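Local coordinates for putative alpha/beta hydrolase (Desulfitobacterium hafniense, PDB 4RPC), which probably acts as a hydrolase of the alpha/beta-hydrolase superfamily, although its natural substrate and reaction have not been established, at residues A[25-30]-A[90-95]; A[100-105]-A[114-119]; A[192-197]-A[220-225]; A[203-208]-A[229-234]. All coordinates share one frame; numbering follows the deposited sequence.

Contact 1: residues A[25-30]-A[90-95]; sequences LLIHGA and QAIYGV
Ile27 meets Ile92 through methyls: CD1 of Ile27 reaches CG2 of Ile92 at 3.5 Å. The same CG2 also touches CB of Leu25 at 3.8 Å, and Leu25 and Ile92 run alongside each other in the same direction. On the face that carries Leu26 and Tyr93 the contact is thinner: CD2 of Leu26 meets the tyrosine at its CB, 3.9 Å away. Further out, Tyr93 OH is hydrogen-bonded to Asp119. The side chains project from both faces of two neighbouring parallel strands, 23-27 and 88-95, inner members of the alpha/beta-hydrolase sheet. Their ladder comprises Leu25 N to Ala91 O (2.8 Å), Tyr93 N to Leu25 O (2.9 Å), Ile27 N to Tyr93 O (2.9 Å) and Val95 N to Ile27 O (3.1 Å). Leu25, Ile27 and Tyr93 thus each use both N and O. Past Ile27 the chain leaves the ladder, and ND1 of His28 donates its hydrogen to Gly29 O at 2.8 Å, the acceptor lying in the ring plane. Val101, Ala102 and Met105 of helix 97-108 cover the isoleucine face, while Gly94 and Val95 lead into a probable nucleophile elbow.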
loop_
_atom_site.group_PDB
_atom_site.type_symbol
_atom_site.label_atom_id
_atom_site.label_comp_id
_atom_site.label_asym_id
_atom_site.label_seq_id
_atom_site.Cartn_x
_atom_site.Cartn_y
_atom_site.Cartn_z
ATOM N N LEU A 25 -3.025 10.514 3.597
ATOM C CA LEU A 25 -1.821 9.667 3.843
ATOM C C LEU A 25 -1.602 8.706 2.699
ATOM O O LEU A 25 -2.516 8.001 2.332
ATOM C CB LEU A 25 -2.052 8.798 5.096
ATOM C CG LEU A 25 -1.171 8.795 6.312
ATOM C CD1 LEU A 25 -1.557 7.607 7.174
ATOM C CD2 LEU A 25 0.318 8.759 6.054
ATOM N N LEU A 26 -0.387 8.626 2.190
ATOM C CA LEU A 26 -0.060 7.767 1.101
ATOM C C LEU A 26 1.025 6.811 1.527
ATOM O O LEU A 26 2.171 7.264 1.826
ATOM C CB LEU A 26 0.456 8.590 -0.067
ATOM C CG LEU A 26 -0.443 9.698 -0.544
ATOM C CD1 LEU A 26 0.318 10.546 -1.550
ATOM C CD2 LEU A 26 -1.678 9.141 -1.198
ATOM N N ILE A 27 0.676 5.508 1.553
ATOM C CA ILE A 27 1.559 4.444 2.101
ATOM C C ILE A 27 1.954 3.492 1.033
ATOM O O ILE A 27 1.117 2.792 0.469
ATOM C CB ILE A 27 0.925 3.681 3.283
ATOM C CG1 ILE A 27 0.294 4.631 4.298
ATOM C CG2 ILE A 27 1.969 2.812 3.980
ATOM C CD1 ILE A 27 -0.439 3.947 5.459
ATOM N N HIS A 28 3.244 3.497 0.714
ATOM C CA HIS A 28 3.811 2.659 -0.322
ATOM C C HIS A 28 3.968 1.201 0.090
ATOM O O HIS A 28 3.751 0.841 1.245
ATOM C CB HIS A 28 5.144 3.230 -0.803
ATOM C CG HIS A 28 6.291 3.088 0.170
ATOM N ND1 HIS A 28 6.997 1.919 0.303
ATOM C CD2 HIS A 28 6.934 3.997 0.939
ATOM C CE1 HIS A 28 7.961 2.074 1.195
ATOM N NE2 HIS A 28 7.956 3.325 1.595
ATOM N N GLY A 29 4.287 0.350 -0.869
ATOM C CA GLY A 29 4.406 -1.086 -0.593
ATOM C C GLY A 29 5.848 -1.566 -0.429
ATOM O O GLY A 29 6.820 -0.788 -0.545
ATOM N N ALA A 30 5.972 -2.844 -0.095
ATOM C CA ALA A 30 7.275 -3.482 0.016
ATOM C C ALA A 30 8.082 -3.324 -1.269
ATOM O O ALA A 30 7.620 -3.626 -2.344
ATOM C CB ALA A 30 7.103 -4.965 0.309
ATOM N N GLN A 90 -8.341 12.313 6.267
ATOM C CA GLN A 90 -9.551 12.206 5.458
ATOM C C GLN A 90 -9.474 10.969 4.634
ATOM O O GLN A 90 -10.504 10.349 4.374
ATOM C CB GLN A 90 -9.762 13.408 4.541
ATOM C CG GLN A 90 -10.077 14.742 5.196
ATOM C CD GLN A 90 -11.197 14.672 6.160
ATOM O OE1 GLN A 90 -12.276 14.160 5.861
ATOM N NE2 GLN A 90 -10.940 15.145 7.364
ATOM N N ALA A 91 -8.245 10.595 4.215
ATOM C CA ALA A 91 -8.028 9.362 3.434
ATOM C C ALA A 91 -6.612 8.799 3.581
ATOM O O ALA A 91 -5.647 9.546 3.543
ATOM C CB ALA A 91 -8.281 9.638 1.962
ATOM N N ILE A 92 -6.516 7.487 3.662
ATOM C CA ILE A 92 -5.291 6.754 3.465
ATOM C C ILE A 92 -5.381 5.917 2.184
ATOM O O ILE A 92 -6.333 5.124 2.012
ATOM C CB ILE A 92 -5.016 5.798 4.628
ATOM C CG1 ILE A 92 -5.249 6.495 5.974
ATOM C CG2 ILE A 92 -3.572 5.325 4.581
ATOM C CD1 ILE A 92 -4.909 5.562 7.113
ATOM N N TYR A 93 -4.443 6.143 1.267
ATOM C CA TYR A 93 -4.277 5.283 0.146
ATOM C C TYR A 93 -3.092 4.400 0.494
ATOM O O TYR A 93 -2.068 4.877 0.961
ATOM C CB TYR A 93 -4.054 6.072 -1.146
ATOM C CG TYR A 93 -3.614 5.190 -2.270
ATOM C CD1 TYR A 93 -4.522 4.568 -3.096
ATOM C CD2 TYR A 93 -2.259 4.909 -2.454
ATOM C CE1 TYR A 93 -4.107 3.734 -4.112
ATOM C CE2 TYR A 93 -1.845 4.078 -3.465
ATOM C CZ TYR A 93 -2.778 3.482 -4.286
ATOM O OH TYR A 93 -2.305 2.674 -5.298
ATOM N N GLY A 94 -3.246 3.103 0.348
ATOM C CA GLY A 94 -2.140 2.233 0.565
ATOM C C GLY A 94 -2.077 1.214 -0.512
ATOM O O GLY A 94 -3.107 0.644 -0.914
ATOM N N VAL A 95 -0.870 1.005 -1.021
ATOM C CA VAL A 95 -0.682 0.035 -2.070
ATOM C C VAL A 95 0.073 -1.131 -1.498
ATOM O O VAL A 95 1.106 -0.966 -0.851
ATOM C CB VAL A 95 0.020 0.624 -3.328
ATOM C CG1 VAL A 95 1.408 1.135 -3.000
ATOM C CG2 VAL A 95 0.102 -0.442 -4.436
#

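Contact 2: residues A[100-105]-A[114-119]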
loop_
_atom_site.group_PDB
_atom_site.type_symbol
_atom_site.label_atom_id
_atom_site.label_comp_id
_atom_site.label_asym_id
_atom_site.label_seq_id
_atom_site.Cartn_x
_atom_site.Cartn_y
_atom_site.Cartn_z
ATOM N N SER A 100 -2.210 -2.812 4.074
ATOM C CA SER A 100 -2.332 -3.507 5.352
ATOM C C SER A 100 -2.003 -2.546 6.455
ATOM O O SER A 100 -2.668 -2.549 7.461
ATOM C CB SER A 100 -1.387 -4.720 5.451
ATOM O OG SER A 100 -1.729 -5.630 4.487
ATOM N N VAL A 101 -1.003 -1.722 6.260
ATOM C CA VAL A 101 -0.679 -0.661 7.237
ATOM C C VAL A 101 -1.889 0.331 7.383
ATOM O O VAL A 101 -2.239 0.757 8.489
ATOM C CB VAL A 101 0.570 0.084 6.845
ATOM C CG1 VAL A 101 0.834 1.257 7.805
ATOM C CG2 VAL A 101 1.765 -0.851 6.823
ATOM N N ALA A 102 -2.526 0.675 6.276
ATOM C CA ALA A 102 -3.681 1.585 6.322
ATOM C C ALA A 102 -4.811 0.970 7.165
ATOM O O ALA A 102 -5.344 1.620 8.031
ATOM C CB ALA A 102 -4.184 1.855 4.926
ATOM N N VAL A 103 -5.138 -0.308 6.916
ATOM C CA VAL A 103 -6.207 -0.966 7.625
ATOM C C VAL A 103 -5.883 -1.008 9.087
ATOM O O VAL A 103 -6.695 -0.687 9.937
ATOM C CB VAL A 103 -6.463 -2.378 7.068
ATOM C CG1 VAL A 103 -7.482 -3.132 7.914
ATOM C CG2 VAL A 103 -6.982 -2.280 5.661
ATOM N N GLU A 104 -4.663 -1.404 9.393
ATOM C CA GLU A 104 -4.230 -1.456 10.795
ATOM C C GLU A 104 -4.346 -0.109 11.483
ATOM O O GLU A 104 -4.664 -0.021 12.696
ATOM C CB GLU A 104 -2.799 -1.945 10.881
ATOM C CG GLU A 104 -2.217 -2.049 12.259
ATOM C CD GLU A 104 -2.820 -3.134 13.077
ATOM O OE1 GLU A 104 -3.445 -4.067 12.516
ATOM O OE2 GLU A 104 -2.678 -3.034 14.305
HETATM N N MSE A 105 -4.025 0.945 10.769
HETATM C CA MSE A 105 -4.249 2.283 11.349
HETATM C C MSE A 105 -5.712 2.565 11.628
HETATM O O MSE A 105 -6.027 3.172 12.620
HETATM C CB MSE A 105 -3.632 3.349 10.461
HETATM C CG MSE A 105 -2.134 3.309 10.815
HETATM SE SE MSE A 105 -1.340 4.609 9.624
HETATM C CE MSE A 105 -1.792 6.074 10.890
HETATM N N MSE A 114 -11.228 8.520 8.000
HETATM C CA MSE A 114 -12.564 8.628 7.376
HETATM C C MSE A 114 -12.684 7.700 6.213
HETATM O O MSE A 114 -13.730 7.143 6.009
HETATM C CB MSE A 114 -13.011 9.997 6.867
HETATM C CG MSE A 114 -14.295 10.453 7.629
HETATM SE SE MSE A 114 -13.864 10.788 9.521
HETATM C CE MSE A 114 -12.333 11.804 8.863
ATOM N N ASN A 115 -11.633 7.534 5.422
ATOM C CA ASN A 115 -11.712 6.739 4.213
ATOM C C ASN A 115 -10.452 5.933 4.038
ATOM O O ASN A 115 -9.330 6.469 4.193
ATOM C CB ASN A 115 -11.829 7.637 2.971
ATOM C CG ASN A 115 -13.168 8.390 2.871
ATOM O OD1 ASN A 115 -14.129 7.888 2.268
ATOM N ND2 ASN A 115 -13.196 9.615 3.364
ATOM N N LEU A 116 -10.598 4.688 3.616
ATOM C CA LEU A 116 -9.458 3.844 3.296
ATOM C C LEU A 116 -9.581 3.573 1.839
ATOM O O LEU A 116 -10.677 3.227 1.389
ATOM C CB LEU A 116 -9.499 2.538 4.050
ATOM C CG LEU A 116 -9.197 2.567 5.513
ATOM C CD1 LEU A 116 -9.433 1.186 6.062
ATOM C CD2 LEU A 116 -7.784 2.983 5.757
ATOM N N LEU A 117 -8.487 3.785 1.084
ATOM C CA LEU A 117 -8.428 3.343 -0.306
ATOM C C LEU A 117 -7.382 2.272 -0.392
ATOM O O LEU A 117 -6.171 2.553 -0.193
ATOM C CB LEU A 117 -8.027 4.470 -1.226
ATOM C CG LEU A 117 -9.084 5.484 -1.626
ATOM C CD1 LEU A 117 -9.504 6.315 -0.453
ATOM C CD2 LEU A 117 -8.628 6.339 -2.806
ATOM N N LEU A 118 -7.807 1.077 -0.708
ATOM C CA LEU A 118 -6.938 -0.053 -0.596
ATOM C C LEU A 118 -6.696 -0.629 -1.939
ATOM O O LEU A 118 -7.634 -1.095 -2.586
ATOM C CB LEU A 118 -7.556 -1.082 0.351
ATOM C CG LEU A 118 -7.974 -0.546 1.696
ATOM C CD1 LEU A 118 -8.740 -1.594 2.511
ATOM C CD2 LEU A 118 -6.746 -0.052 2.477
ATOM N N ASP A 119 -5.436 -0.580 -2.377
ATOM C CA ASP A 119 -5.074 -1.007 -3.718
ATOM C C ASP A 119 -4.187 -2.231 -3.564
ATOM O O ASP A 119 -3.094 -2.104 -3.037
ATOM C CB ASP A 119 -4.347 0.186 -4.422
ATOM C CG ASP A 119 -4.188 0.052 -5.984
ATOM O OD1 ASP A 119 -4.444 -1.043 -6.579
ATOM O OD2 ASP A 119 -3.772 1.083 -6.635
#
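Ala102 sits over the two leucines of the strand, its CB 3.9 Å from CD2 of Leu116 and 4.0 Å from CD2 of Leu118. With no more than a methyl on this residue, the axis of helical residues 100-105 comes to within 8.7 Å of that of strand 115-119, running at 157° to it. Leu116 also meets the helix backbone, its CD2 lying 3.6 Å from Ala102 O. The next residue, Val103, places CG2 anti to its carbonyl carbon, beside the backbone N, and this branch approaches CD1 of Leu118 at 3.7 Å, the two side chains crossing at about a right angle. Together these form the close half of the contact. Toward Leu116 the same valine fits less snugly, CG2 standing 4.3 Å from CD1 and its CA 4.2 Å from that carbon. This looser flank is not a solvent face, for all four residues are buried and Leu194 also packs on Val103. Helix and strand are successive parts of one beta-alpha-beta crossover, strand 88-95, helix 97-108, strand 112-119, and Ala102 also rests on Ile92 of the first strand. No hydrogen bond passes between the two segments; backbone polar groups such as Ser100 O, bonded to Glu104 N, are served within the helix. The interface therefore depends on aliphatic shape and on the exclusion of water.

Contact 3: residues A[192-197]-A[220-225]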
loop_
_atom_site.group_PDB
_atom_site.type_symbol
_atom_site.label_atom_id
_atom_site.label_comp_id
_atom_site.label_asym_id
_atom_site.label_seq_id
_atom_site.Cartn_x
_atom_site.Cartn_y
_atom_site.Cartn_z
ATOM N N TYR A 192 0.823 -10.714 8.372
ATOM C CA TYR A 192 -0.374 -9.993 8.871
ATOM C C TYR A 192 -1.635 -10.829 8.713
ATOM O O TYR A 192 -1.980 -11.294 7.635
ATOM C CB TYR A 192 -0.528 -8.673 8.152
ATOM C CG TYR A 192 -1.538 -7.705 8.762
ATOM C CD1 TYR A 192 -1.406 -7.261 10.064
ATOM C CD2 TYR A 192 -2.574 -7.212 8.030
ATOM C CE1 TYR A 192 -2.316 -6.362 10.600
ATOM C CE2 TYR A 192 -3.499 -6.339 8.562
ATOM C CZ TYR A 192 -3.369 -5.883 9.840
ATOM O OH TYR A 192 -4.308 -4.978 10.389
ATOM N N ASP A 193 -2.339 -11.027 9.791
ATOM C CA ASP A 193 -3.574 -11.784 9.729
ATOM C C ASP A 193 -4.752 -10.930 10.207
ATOM O O ASP A 193 -4.977 -10.756 11.403
ATOM C CB ASP A 193 -3.366 -13.047 10.550
ATOM C CG ASP A 193 -4.545 -14.004 10.517
ATOM O OD1 ASP A 193 -5.542 -13.781 9.821
ATOM O OD2 ASP A 193 -4.465 -14.978 11.273
ATOM N N LEU A 194 -5.489 -10.376 9.258
ATOM C CA LEU A 194 -6.573 -9.433 9.564
ATOM C C LEU A 194 -7.827 -10.120 10.132
ATOM O O LEU A 194 -8.433 -9.613 11.035
ATOM C CB LEU A 194 -6.959 -8.672 8.305
ATOM C CG LEU A 194 -8.119 -7.699 8.392
ATOM C CD1 LEU A 194 -7.817 -6.718 9.492
ATOM C CD2 LEU A 194 -8.327 -7.022 7.054
ATOM N N LYS A 195 -8.185 -11.286 9.611
ATOM C CA LYS A 195 -9.359 -12.008 10.089
ATOM C C LYS A 195 -9.280 -12.252 11.581
ATOM O O LYS A 195 -10.287 -12.090 12.274
ATOM C CB LYS A 195 -9.514 -13.356 9.354
ATOM C CG LYS A 195 -10.714 -14.179 9.807
ATOM C CD LYS A 195 -11.497 -14.754 8.624
ATOM C CE LYS A 195 -12.485 -15.826 9.070
ATOM N NZ LYS A 195 -13.376 -15.343 10.177
ATOM N N ALA A 196 -8.076 -12.605 12.052
ATOM C CA ALA A 196 -7.853 -12.999 13.438
ATOM C C ALA A 196 -8.105 -11.884 14.423
ATOM O O ALA A 196 -8.284 -12.147 15.603
ATOM C CB ALA A 196 -6.438 -13.514 13.633
ATOM N N LYS A 197 -8.084 -10.645 13.951
ATOM C CA LYS A 197 -8.291 -9.511 14.825
ATOM C C LYS A 197 -9.746 -9.297 15.232
ATOM O O LYS A 197 -9.994 -8.648 16.209
ATOM C CB LYS A 197 -7.765 -8.261 14.167
ATOM C CG LYS A 197 -6.271 -8.383 14.008
ATOM C CD LYS A 197 -5.674 -7.107 13.547
ATOM C CE LYS A 197 -4.193 -7.321 13.333
ATOM N NZ LYS A 197 -3.498 -7.030 14.596
ATOM N N THR A 220 -12.402 -8.954 -0.543
ATOM C CA THR A 220 -13.464 -7.990 -0.389
ATOM C C THR A 220 -14.531 -8.489 0.623
ATOM O O THR A 220 -15.036 -7.696 1.402
ATOM C CB THR A 220 -14.052 -7.553 -1.748
ATOM O OG1 THR A 220 -14.811 -8.626 -2.321
ATOM C CG2 THR A 220 -12.926 -7.091 -2.728
ATOM N N PRO A 221 -14.846 -9.784 0.641
ATOM C CA PRO A 221 -15.751 -10.242 1.724
ATOM C C PRO A 221 -15.244 -9.942 3.152
ATOM O O PRO A 221 -15.997 -9.478 3.991
ATOM C CB PRO A 221 -15.818 -11.755 1.514
ATOM C CG PRO A 221 -15.465 -11.982 0.090
ATOM C CD PRO A 221 -14.612 -10.840 -0.366
ATOM N N LEU A 222 -13.972 -10.200 3.415
ATOM C CA LEU A 222 -13.384 -9.877 4.709
ATOM C C LEU A 222 -13.473 -8.394 5.037
ATOM O O LEU A 222 -13.833 -7.996 6.148
ATOM C CB LEU A 222 -11.905 -10.304 4.738
ATOM C CG LEU A 222 -11.169 -10.030 6.042
ATOM C CD1 LEU A 222 -11.954 -10.579 7.229
ATOM C CD2 LEU A 222 -9.825 -10.699 5.944
ATOM N N LEU A 223 -13.146 -7.553 4.078
ATOM C CA LEU A 223 -13.207 -6.111 4.335
ATOM C C LEU A 223 -14.628 -5.636 4.587
ATOM O O LEU A 223 -14.855 -4.726 5.383
ATOM C CB LEU A 223 -12.608 -5.362 3.166
ATOM C CG LEU A 223 -11.151 -5.719 2.904
ATOM C CD1 LEU A 223 -10.722 -5.213 1.538
ATOM C CD2 LEU A 223 -10.265 -5.191 4.016
ATOM N N ALA A 224 -15.578 -6.261 3.905
ATOM C CA ALA A 224 -16.969 -5.936 4.055
ATOM C C ALA A 224 -17.526 -6.245 5.458
ATOM O O ALA A 224 -18.342 -5.487 5.946
ATOM C CB ALA A 224 -17.783 -6.674 3.010
ATOM N N GLU A 225 -17.102 -7.331 6.092
ATOM C CA GLU A 225 -17.527 -7.600 7.456
ATOM C C GLU A 225 -16.779 -6.743 8.478
ATOM O O GLU A 225 -17.248 -6.539 9.585
ATOM C CB GLU A 225 -17.392 -9.075 7.799
ATOM C CG GLU A 225 -15.978 -9.571 8.058
ATOM C CD GLU A 225 -15.906 -11.088 8.213
ATOM O OE1 GLU A 225 -16.983 -11.704 8.311
ATOM O OE2 GLU A 225 -14.786 -11.668 8.238
#
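Glu225 N is shared by two carbonyls of its own helix, Pro221 O at 3.2 Å and, weakly, Leu222 O at 3.3 Å. This helix, 220-226, turns Leu222 toward the loop 192-197 and places Glu225 at the exposed border. The leucine CG is anti to its backbone N (chi1 -180°), and both its methyls lie against the backbone of Lys195: CD2 is 4.1 Å from Lys195 N, CD1 4.1 Å from Lys195 CA. From the loop side Leu194 CD2 touches both leucines, at 4.1 Å from CD2 of Leu222 and 4.0 Å from CD2 of Leu223. Leu223 starts away from the loop at its CB, yet its CD2 comes back far enough to meet Leu194, the two side chains crossing at about a right angle. Leu194 also packs on Val103 and Ile107 of helix 97-108, and its O accepts a backbone bond from Lys197 N at 3.1 Å. At the solvent border NZ of Lys195 and OE2 of Glu225 stand 4.4 Å apart, too far for a salt bridge, a distance at which opposite charges could still attract weakly. The loop follows helix 179-191 and belongs to the largely helical segment between strands 112-119 and 204-210, the place where alpha/beta hydrolases commonly carry a cap insertion; here it is anchored on a helix of the core fold.

Contact 4: residues A[203-208]-A[229-234]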
loop_
_atom_site.group_PDB
_atom_site.type_symbol
_atom_site.label_atom_id
_atom_site.label_comp_id
_atom_site.label_asym_id
_atom_site.label_seq_id
_atom_site.Cartn_x
_atom_site.Cartn_y
_atom_site.Cartn_z
ATOM N N ALA A 203 -14.134 3.710 9.151
ATOM C CA ALA A 203 -13.823 4.256 7.845
ATOM C C ALA A 203 -14.682 3.668 6.729
ATOM O O ALA A 203 -14.964 2.474 6.723
ATOM C CB ALA A 203 -12.362 4.030 7.528
ATOM N N ARG A 204 -15.062 4.495 5.761
ATOM C CA ARG A 204 -15.597 3.952 4.534
ATOM C C ARG A 204 -14.431 3.337 3.778
ATOM O O ARG A 204 -13.402 3.963 3.623
ATOM C CB ARG A 204 -16.155 5.040 3.664
ATOM C CG ARG A 204 -16.665 4.490 2.344
ATOM C CD ARG A 204 -17.573 5.519 1.672
ATOM N NE ARG A 204 -16.802 6.737 1.420
ATOM C CZ ARG A 204 -17.294 7.867 0.912
ATOM N NH1 ARG A 204 -18.584 7.970 0.566
ATOM N NH2 ARG A 204 -16.469 8.896 0.754
ATOM N N VAL A 205 -14.601 2.132 3.283
ATOM C CA VAL A 205 -13.570 1.421 2.575
ATOM C C VAL A 205 -13.864 1.411 1.063
ATOM O O VAL A 205 -14.922 0.911 0.589
ATOM C CB VAL A 205 -13.507 -0.029 3.081
ATOM C CG1 VAL A 205 -12.548 -0.849 2.228
ATOM C CG2 VAL A 205 -13.047 -0.074 4.534
ATOM N N SER A 206 -12.906 1.906 0.298
ATOM C CA SER A 206 -12.941 1.758 -1.128
ATOM C C SER A 206 -11.753 0.861 -1.537
ATOM O O SER A 206 -10.592 1.105 -1.137
ATOM C CB SER A 206 -12.839 3.133 -1.755
ATOM O OG SER A 206 -13.731 4.040 -1.076
ATOM N N VAL A 207 -12.043 -0.152 -2.349
ATOM C CA VAL A 207 -11.054 -1.068 -2.896
ATOM C C VAL A 207 -10.806 -0.842 -4.403
ATOM O O VAL A 207 -11.751 -0.919 -5.238
ATOM C CB VAL A 207 -11.569 -2.497 -2.724
ATOM C CG1 VAL A 207 -10.430 -3.520 -2.859
ATOM C CG2 VAL A 207 -12.235 -2.649 -1.377
ATOM N N LEU A 208 -9.554 -0.578 -4.763
ATOM C CA LEU A 208 -9.156 -0.521 -6.158
ATOM C C LEU A 208 -8.641 -1.912 -6.574
ATOM O O LEU A 208 -7.795 -2.526 -5.908
ATOM C CB LEU A 208 -8.122 0.557 -6.422
ATOM C CG LEU A 208 -8.158 1.816 -5.578
ATOM C CD1 LEU A 208 -7.641 3.008 -6.362
ATOM C CD2 LEU A 208 -9.458 2.173 -4.911
ATOM N N HIS A 229 -19.718 0.162 7.305
ATOM C CA HIS A 229 -20.410 0.749 6.161
ATOM C C HIS A 229 -20.171 -0.082 4.918
ATOM O O HIS A 229 -19.170 -0.813 4.843
ATOM C CB HIS A 229 -19.922 2.195 5.935
ATOM C CG HIS A 229 -19.969 3.043 7.173
ATOM N ND1 HIS A 229 -18.847 3.599 7.747
ATOM C CD2 HIS A 229 -21.002 3.398 7.965
ATOM C CE1 HIS A 229 -19.190 4.268 8.838
ATOM N NE2 HIS A 229 -20.491 4.167 8.987
ATOM N N PRO A 230 -21.071 0.014 3.922
ATOM C CA PRO A 230 -20.853 -0.785 2.710
ATOM C C PRO A 230 -19.567 -0.376 1.968
ATOM O O PRO A 230 -19.142 0.779 2.067
ATOM C CB PRO A 230 -22.111 -0.500 1.856
ATOM C CG PRO A 230 -23.183 -0.097 2.836
ATOM C CD PRO A 230 -22.427 0.638 3.938
ATOM N N LEU A 231 -18.995 -1.329 1.240
ATOM C CA LEU A 231 -17.810 -1.132 0.455
ATOM C C LEU A 231 -18.113 -0.466 -0.852
ATOM O O LEU A 231 -19.110 -0.815 -1.485
ATOM C CB LEU A 231 -17.192 -2.471 0.045
ATOM C CG LEU A 231 -16.688 -3.398 1.133
ATOM C CD1 LEU A 231 -15.918 -4.565 0.524
ATOM C CD2 LEU A 231 -15.846 -2.609 2.126
ATOM N N ASP A 232 -17.197 0.385 -1.304
ATOM C CA ASP A 232 -17.181 0.858 -2.679
ATOM C C ASP A 232 -16.031 0.193 -3.432
ATOM O O ASP A 232 -14.863 0.224 -2.989
ATOM C CB ASP A 232 -17.026 2.390 -2.712
ATOM C CG ASP A 232 -18.195 3.119 -1.997
ATOM O OD1 ASP A 232 -19.368 2.742 -2.183
ATOM O OD2 ASP A 232 -17.945 4.061 -1.216
ATOM N N ILE A 233 -16.350 -0.417 -4.567
ATOM C CA ILE A 233 -15.345 -1.092 -5.405
ATOM C C ILE A 233 -15.085 -0.336 -6.689
ATOM O O ILE A 233 -16.003 -0.017 -7.420
ATOM C CB ILE A 233 -15.766 -2.515 -5.878
ATOM C CG1 ILE A 233 -15.855 -3.533 -4.721
ATOM C CG2 ILE A 233 -14.760 -3.019 -6.931
ATOM C CD1 ILE A 233 -16.985 -3.288 -3.764
ATOM N N TYR A 234 -13.808 -0.150 -6.994
ATOM C CA TYR A 234 -13.383 0.538 -8.208
ATOM C C TYR A 234 -12.559 -0.437 -9.042
ATOM O O TYR A 234 -11.494 -0.834 -8.627
ATOM C CB TYR A 234 -12.604 1.792 -7.834
ATOM C CG TYR A 234 -13.456 2.765 -7.061
ATOM C CD1 TYR A 234 -14.324 3.641 -7.737
ATOM C CD2 TYR A 234 -13.456 2.795 -5.653
ATOM C CE1 TYR A 234 -15.095 4.546 -7.042
ATOM C CE2 TYR A 234 -14.238 3.685 -4.971
ATOM C CZ TYR A 234 -15.052 4.551 -5.681
ATOM O OH TYR A 234 -15.833 5.436 -5.020
HETATM O O HOH W 1 -17.075 0.914 3.845
HETATM O O HOH W 2 -15.844 5.469 -2.335
#
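Arg204 and Asp232 are brought together by a bend in the arginine, whose chi3 of 61° turns NE out of the extended line, and by an aspartate CG held anti to its carbonyl carbon, beside the backbone N (chi1 -61°). OD2 of Asp232 then lies nearest CD of Arg204, at 3.3 Å, and 3.9 Å from NE, a long salt bridge: the oxygen is well out of the guanidinium plane, the carboxylate is turned 61° from it, and no N-H points at the acid. The arginine's NH2 is instead hydrogen-bonded to Asn115. A water ties the acid to its neighbours on the same sheet face, donating to Asp232 OD2 at 2.8 Å and to Ser206 OG at 2.8 Å, with Tyr234 OH 2.7 Å away. Ser206 also touches the tyrosine itself, its CB reaching CE2 at 3.6 Å in the plane of the ring, at its edge. Val205 and Leu231 run alongside each other, CB to CD2 3.6 Å. The strands are parallel, joined by Asp232 N to Val205 O, Val207 N to Asp232 O and Tyr234 N to Val207 O, the last at 2.8 Å. Before this ladder begins, a second water bridges Val205 N and Pro230 O, standing in for a direct bond where the chains are still apart. Strand 232-236 is one of the two edge strands and is linked to 204-210 through helix 220-226. Water and a nearby positive charge together probably keep Asp232 ionised at this partly exposed edge, so the polar face relies on solvent bridging more than on direct ion pairing.

Contacts 1, 2 and 4 follow one another across a single sheet. The centres of contacts 1 and 2 are about 7 Å apart, joined by a probable hydrogen bond of 2.7 Å between Ile92 O and Leu117 N, and contact 4 lies about 10 Å from contact 2, with Leu116 O to Ser206 N at 2.8 Å. Contact 3 stands about 18 Å from contact 1, centre to centre, but reaches contact 2 through Tyr192 and Glu104 and contact 4 through Leu231 packing on helix 220-226. Contact 1 is the one tied to the putative active site: Gly94 begins a likely nucleophile elbow, and Val95 touches the probable triad of Ser96, His241 and Glu213.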